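Local coordinates for methyltransferase WBDD (Escherichia coli, PDB 4AZS), which joins kinase and methyltransferase activities in one chain and regulates the chain length of the O antigen in E. coli O9a, at residues 171-176 with 214-219; 175-180 with 187-192. All blocks are in the same frame, centred on the assembly; numbering follows the deposited sequence.

Interactions 1 and 2 both start from the segment that leaves the strand 169-173 of the methyltransferase sheet, and they share Ala175 and Val176; their centres lie 9 Å apart. Interaction 1 pairs that strand with 216-222, while interaction 2 folds the following loop back on itself. The two are joined by a salt bridge of 2.9 Å from Arg216 NH2 to Glu179 OE1, and by packing of Tyr219 OH on Arg192 CG at 3.6 Å. The bound S-adenosylmethionine is nearer the first: the Glu173 side chain comes within about 4 Å of it, whereas Ala175 stays about 8 Å away by its side chain.

Interaction 1: residues 171-176 with 214-219; sequences ILELAV and VPRPMY
Leu172 and Tyr219 form an antiparallel hydrogen-bonded pair: Leu172 N donates to Tyr219 O at 2.9 Å, and Tyr219 N to Leu172 O at 2.7 Å. Glu173 and Met218 follow as a non-hydrogen-bonded pair, and Leu174 N reaches Pro217 O. These carbonyls also each take a CA-H...O contact, from Ile171 (Tyr219 O), Met218 (Leu172 O) and Glu173 (Pro217 O).

Ile171 CG2 lies 3.7 Å from Met218 SD. Leu174 CD1 approaches the Tyr219 ring obliquely at CD2. Past the pairing, Val176 CG1 meets Pro217 CD of the proline ring and CG2 packs on Val214 CG1 at 3.6 Å.

Arg216 runs extended from CG to NE, one guanidinium face against Ala175 CB, 3.5 Å from NE. Glu173, CG anti to its backbone N (chi1 -174°), crosses Arg216 nearly at right angles, CG touching Arg216 CB. Their charged ends share Ser142 OG, and Arg44 and Arg49 pair with the carboxylate.

Antiparallel strand 216-222 is inserted between 169-173 and edge strand 200-207, the hallmark of the class I (Rossmann-like) methyltransferase sheet. Backbone bonds tie Ile171 to strand 137-141 and Arg216 and Met218 to 200-207; helix 47-64 packs on Ile171 and Met218, helix 144-151 on Leu172 and Ala175.

Interaction 2: residues 175-180 with 187-192; sequences AVKEEP and QPDDPR
Lys177 reaches across to Asp189 and holds it at two points, NZ donating to the backbone Asp189 O at 2.9 Å and to the carboxylate Asp189 OD1 at 3.0 Å. The first bond lies in the carbonyl plane on a lone pair; the second, a salt bridge, meets the oxygen nearly end-on. NZ also donates to Glu178 OE2 at 2.7 Å, from the syn side but 29° out of the carboxylate plane, so one ammonium joins two acids. A bend at the end of the lysine chain (chi4 -43°) turns NZ into this cluster, and the aliphatic part runs alongside Asp189.

Two waters each link Ala175 O to Gln187 NE2, a third spans Lys177 N and Pro188 O, and a fourth donates to both Glu178 OE1 and Asp189 O.

The apolar part is made by Val176 CG1 on Pro191 CG at 3.7 Å, with Lys177 CB near Gln187 CB; Gln187 also packs on helix 144-151.

Glu179 N to Val176 O, 3.0 Å, closes a type I turn, and Val176 N runs back across it to Glu179 OE2, whose partner oxygen OE1 pairs with Arg216. Asp190 OD1 accepts from Arg192 N in an Asx turn while the guanidinium grips the carboxylate side-on through NE and NH2. Arg192 also pairs with Asp270.

Sharing Lys177 between Glu178 and Asp189 would be expected to offset part of the negative charge of both. Direct bonds and water bridges thus join two limbs of the loop between strands 169-173 and 200-207 of the methyltransferase sheet.

Interaction 1: residues 171-176 with 214-219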
loop_
_atom_site.group_PDB
_atom_site.type_symbol
_atom_site.label_atom_id
_atom_site.label_comp_id
_atom_site.label_asym_id
_atom_site.label_seq_id
_atom_site.Cartn_x
_atom_site.Cartn_y
_atom_site.Cartn_z
ATOM N N ILE A 171 -8.279 16.683 42.821
ATOM C CA ILE A 171 -6.948 16.212 43.154
ATOM C C ILE A 171 -6.555 15.133 42.172
ATOM O O ILE A 171 -7.293 14.151 42.020
ATOM C CB ILE A 171 -6.915 15.688 44.607
ATOM C CG1 ILE A 171 -7.190 16.842 45.521
ATOM C CG2 ILE A 171 -5.555 15.108 44.970
ATOM C CD1 ILE A 171 -7.345 16.372 46.946
ATOM N N LEU A 172 -5.424 15.348 41.487
ATOM C CA LEU A 172 -4.920 14.429 40.498
ATOM C C LEU A 172 -3.511 14.003 40.834
ATOM O O LEU A 172 -2.691 14.839 41.132
ATOM C CB LEU A 172 -4.904 15.086 39.107
ATOM C CG LEU A 172 -6.292 15.542 38.658
ATOM C CD1 LEU A 172 -6.145 16.483 37.475
ATOM C CD2 LEU A 172 -7.213 14.392 38.321
ATOM N N GLU A 173 -3.248 12.703 40.740
ATOM C CA GLU A 173 -1.913 12.155 40.638
ATOM C C GLU A 173 -1.740 11.743 39.198
ATOM O O GLU A 173 -2.508 10.933 38.693
ATOM C CB GLU A 173 -1.734 10.950 41.529
ATOM C CG GLU A 173 -0.296 10.431 41.557
ATOM C CD GLU A 173 -0.150 9.126 42.309
ATOM O OE1 GLU A 173 -1.080 8.271 42.185
ATOM O OE2 GLU A 173 0.897 8.976 42.997
ATOM N N LEU A 174 -0.733 12.294 38.540
ATOM C CA LEU A 174 -0.529 12.097 37.124
ATOM C C LEU A 174 0.777 11.394 36.800
ATOM O O LEU A 174 1.849 11.798 37.240
ATOM C CB LEU A 174 -0.549 13.455 36.451
ATOM C CG LEU A 174 -1.891 14.182 36.597
ATOM C CD1 LEU A 174 -1.711 15.611 36.119
ATOM C CD2 LEU A 174 -3.009 13.512 35.817
ATOM N N ALA A 175 0.672 10.333 36.016
ATOM C CA ALA A 175 1.835 9.643 35.514
ATOM C C ALA A 175 2.562 10.551 34.533
ATOM O O ALA A 175 1.962 11.476 33.961
ATOM C CB ALA A 175 1.460 8.336 34.835
ATOM N N VAL A 176 3.844 10.273 34.328
ATOM C CA VAL A 176 4.691 11.166 33.537
ATOM C C VAL A 176 5.551 10.414 32.552
ATOM O O VAL A 176 5.879 9.232 32.759
ATOM C CB VAL A 176 5.627 11.994 34.425
ATOM C CG1 VAL A 176 4.808 12.959 35.247
ATOM C CG2 VAL A 176 6.434 11.076 35.298
ATOM N N VAL A 214 10.877 7.037 39.265
ATOM C CA VAL A 214 10.244 8.287 38.881
ATOM C C VAL A 214 8.928 8.459 39.648
ATOM O O VAL A 214 8.048 7.606 39.579
ATOM C CB VAL A 214 10.018 8.311 37.360
ATOM C CG1 VAL A 214 9.351 9.611 36.931
ATOM C CG2 VAL A 214 11.350 8.085 36.661
ATOM N N PRO A 215 8.826 9.532 40.434
ATOM C CA PRO A 215 7.646 9.806 41.185
ATOM C C PRO A 215 6.556 10.479 40.320
ATOM O O PRO A 215 6.838 11.019 39.238
ATOM C CB PRO A 215 8.153 10.753 42.283
ATOM C CG PRO A 215 9.227 11.555 41.619
ATOM C CD PRO A 215 9.893 10.533 40.702
ATOM N N ARG A 216 5.328 10.433 40.799
ATOM C CA ARG A 216 4.218 11.090 40.161
ATOM C C ARG A 216 3.786 12.303 40.997
ATOM O O ARG A 216 3.547 12.195 42.204
ATOM C CB ARG A 216 3.056 10.127 39.982
ATOM C CG ARG A 216 3.349 8.970 39.066
ATOM C CD ARG A 216 2.139 8.064 38.873
ATOM N NE ARG A 216 2.510 7.072 37.882
ATOM C CZ ARG A 216 1.965 5.871 37.768
ATOM N NH1 ARG A 216 0.937 5.536 38.520
ATOM N NH2 ARG A 216 2.493 4.998 36.929
ATOM N N PRO A 217 3.654 13.450 40.343
ATOM C CA PRO A 217 3.170 14.645 40.985
ATOM C C PRO A 217 1.643 14.565 41.236
ATOM O O PRO A 217 0.898 13.918 40.485
ATOM C CB PRO A 217 3.549 15.749 39.970
ATOM C CG PRO A 217 3.391 15.057 38.658
ATOM C CD PRO A 217 3.887 13.664 38.899
ATOM N N MET A 218 1.231 15.132 42.350
ATOM C CA MET A 218 -0.156 15.311 42.716
ATOM C C MET A 218 -0.459 16.812 42.650
ATOM O O MET A 218 0.250 17.607 43.266
ATOM C CB MET A 218 -0.363 14.814 44.142
ATOM C CG MET A 218 -1.781 14.928 44.613
ATOM S SD MET A 218 -2.174 14.201 46.224
ATOM C CE MET A 218 -2.097 12.483 45.798
ATOM N N TYR A 219 -1.504 17.163 41.920
ATOM C CA TYR A 219 -1.982 18.521 41.758
ATOM C C TYR A 219 -3.349 18.722 42.377
ATOM O O TYR A 219 -4.182 17.843 42.369
ATOM C CB TYR A 219 -2.082 18.839 40.271
ATOM C CG TYR A 219 -0.710 18.970 39.605
ATOM C CD1 TYR A 219 0.038 20.158 39.714
ATOM C CD2 TYR A 219 -0.115 17.876 38.975
ATOM C CE1 TYR A 219 1.306 20.241 39.150
ATOM C CE2 TYR A 219 1.150 17.969 38.409
ATOM C CZ TYR A 219 1.818 19.141 38.487
ATOM O OH TYR A 219 3.049 19.183 37.959
#

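Interaction 2: residues 175-180 with 187-192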
loop_
_atom_site.group_PDB
_atom_site.type_symbol
_atom_site.label_atom_id
_atom_site.label_comp_id
_atom_site.label_asym_id
_atom_site.label_seq_id
_atom_site.Cartn_x
_atom_site.Cartn_y
_atom_site.Cartn_z
ATOM N N ALA A 175 0.672 10.333 36.016
ATOM C CA ALA A 175 1.835 9.643 35.514
ATOM C C ALA A 175 2.562 10.551 34.533
ATOM O O ALA A 175 1.962 11.476 33.961
ATOM C CB ALA A 175 1.460 8.336 34.835
ATOM N N VAL A 176 3.844 10.273 34.328
ATOM C CA VAL A 176 4.691 11.166 33.537
ATOM C C VAL A 176 5.551 10.414 32.552
ATOM O O VAL A 176 5.879 9.232 32.759
ATOM C CB VAL A 176 5.627 11.994 34.425
ATOM C CG1 VAL A 176 4.808 12.959 35.247
ATOM C CG2 VAL A 176 6.434 11.076 35.298
ATOM N N LYS A 177 5.943 11.132 31.503
ATOM C CA LYS A 177 6.669 10.530 30.409
ATOM C C LYS A 177 8.046 9.993 30.829
ATOM O O LYS A 177 8.575 9.126 30.155
ATOM C CB LYS A 177 6.794 11.485 29.226
ATOM C CG LYS A 177 7.943 12.449 29.308
ATOM C CD LYS A 177 8.225 13.076 27.934
ATOM C CE LYS A 177 9.354 14.125 27.997
ATOM N NZ LYS A 177 9.268 15.035 29.186
ATOM N N GLU A 178 8.606 10.465 31.949
ATOM C CA GLU A 178 9.926 9.973 32.378
ATOM C C GLU A 178 9.843 8.553 32.952
ATOM O O GLU A 178 10.838 7.919 33.182
ATOM C CB GLU A 178 10.534 10.930 33.433
ATOM C CG GLU A 178 10.989 12.256 32.851
ATOM C CD GLU A 178 9.832 13.204 32.439
ATOM O OE1 GLU A 178 8.696 13.146 32.959
ATOM O OE2 GLU A 178 10.086 14.051 31.585
ATOM N N GLU A 179 8.647 8.075 33.271
ATOM C CA GLU A 179 8.502 6.705 33.693
ATOM C C GLU A 179 9.009 5.813 32.558
ATOM O O GLU A 179 8.932 6.152 31.376
ATOM C CB GLU A 179 7.061 6.450 34.117
ATOM C CG GLU A 179 6.700 7.270 35.356
ATOM C CD GLU A 179 5.347 6.904 35.940
ATOM O OE1 GLU A 179 5.221 5.785 36.486
ATOM O OE2 GLU A 179 4.411 7.743 35.797
ATOM N N PRO A 180 9.644 4.714 32.906
ATOM C CA PRO A 180 10.451 4.031 31.890
ATOM C C PRO A 180 9.636 3.088 30.927
ATOM O O PRO A 180 10.225 2.456 30.051
ATOM C CB PRO A 180 11.438 3.211 32.760
ATOM C CG PRO A 180 10.602 2.858 33.967
ATOM C CD PRO A 180 9.792 4.105 34.244
ATOM N N GLN A 187 2.524 10.010 26.573
ATOM C CA GLN A 187 2.207 11.033 27.528
ATOM C C GLN A 187 2.625 12.367 26.990
ATOM O O GLN A 187 3.517 12.450 26.161
ATOM C CB GLN A 187 2.912 10.768 28.844
ATOM C CG GLN A 187 2.404 9.536 29.557
ATOM C CD GLN A 187 1.006 9.735 30.046
ATOM O OE1 GLN A 187 0.091 9.088 29.589
ATOM N NE2 GLN A 187 0.832 10.662 30.962
ATOM N N PRO A 188 1.976 13.432 27.472
ATOM C CA PRO A 188 2.438 14.746 27.116
ATOM C C PRO A 188 3.821 14.969 27.650
ATOM O O PRO A 188 4.252 14.290 28.579
ATOM C CB PRO A 188 1.492 15.674 27.859
ATOM C CG PRO A 188 0.872 14.837 28.949
ATOM C CD PRO A 188 0.783 13.476 28.347
ATOM N N ASP A 189 4.462 15.966 27.086
ATOM C CA ASP A 189 5.770 16.381 27.497
ATOM C C ASP A 189 5.839 16.691 28.988
ATOM O O ASP A 189 6.823 16.429 29.647
ATOM C CB ASP A 189 6.148 17.629 26.703
ATOM C CG ASP A 189 7.623 17.690 26.421
ATOM O OD1 ASP A 189 8.397 17.119 27.237
ATOM O OD2 ASP A 189 8.004 18.292 25.388
ATOM N N ASP A 190 4.773 17.279 29.501
ATOM C CA ASP A 190 4.687 17.663 30.898
ATOM C C ASP A 190 3.257 17.451 31.374
ATOM O O ASP A 190 2.303 17.824 30.665
ATOM C CB ASP A 190 5.029 19.122 30.987
ATOM C CG ASP A 190 5.183 19.588 32.426
ATOM O OD1 ASP A 190 4.205 19.608 33.234
ATOM O OD2 ASP A 190 6.335 19.909 32.745
ATOM N N PRO A 191 3.090 16.885 32.571
ATOM C CA PRO A 191 1.754 16.596 33.026
ATOM C C PRO A 191 0.859 17.833 33.175
ATOM O O PRO A 191 -0.366 17.737 33.108
ATOM C CB PRO A 191 1.984 15.911 34.393
ATOM C CG PRO A 191 3.324 16.336 34.824
ATOM C CD PRO A 191 4.117 16.524 33.571
ATOM N N ARG A 192 1.463 18.980 33.418
ATOM C CA ARG A 192 0.709 20.218 33.463
ATOM C C ARG A 192 -0.050 20.574 32.177
ATOM O O ARG A 192 -1.024 21.299 32.238
ATOM C CB ARG A 192 1.601 21.358 33.875
ATOM C CG ARG A 192 1.835 21.303 35.353
ATOM C CD ARG A 192 2.926 22.258 35.716
ATOM N NE ARG A 192 4.187 21.769 35.202
ATOM C CZ ARG A 192 5.365 22.339 35.461
ATOM N NH1 ARG A 192 5.439 23.414 36.235
ATOM N NH2 ARG A 192 6.473 21.832 34.944
HETATM O O HOH W 1 2.129 13.244 31.899
HETATM O O HOH W 2 -0.969 11.336 33.273
HETATM O O HOH W 3 4.844 13.821 31.272
HETATM O O HOH W 4 6.878 14.974 32.424
#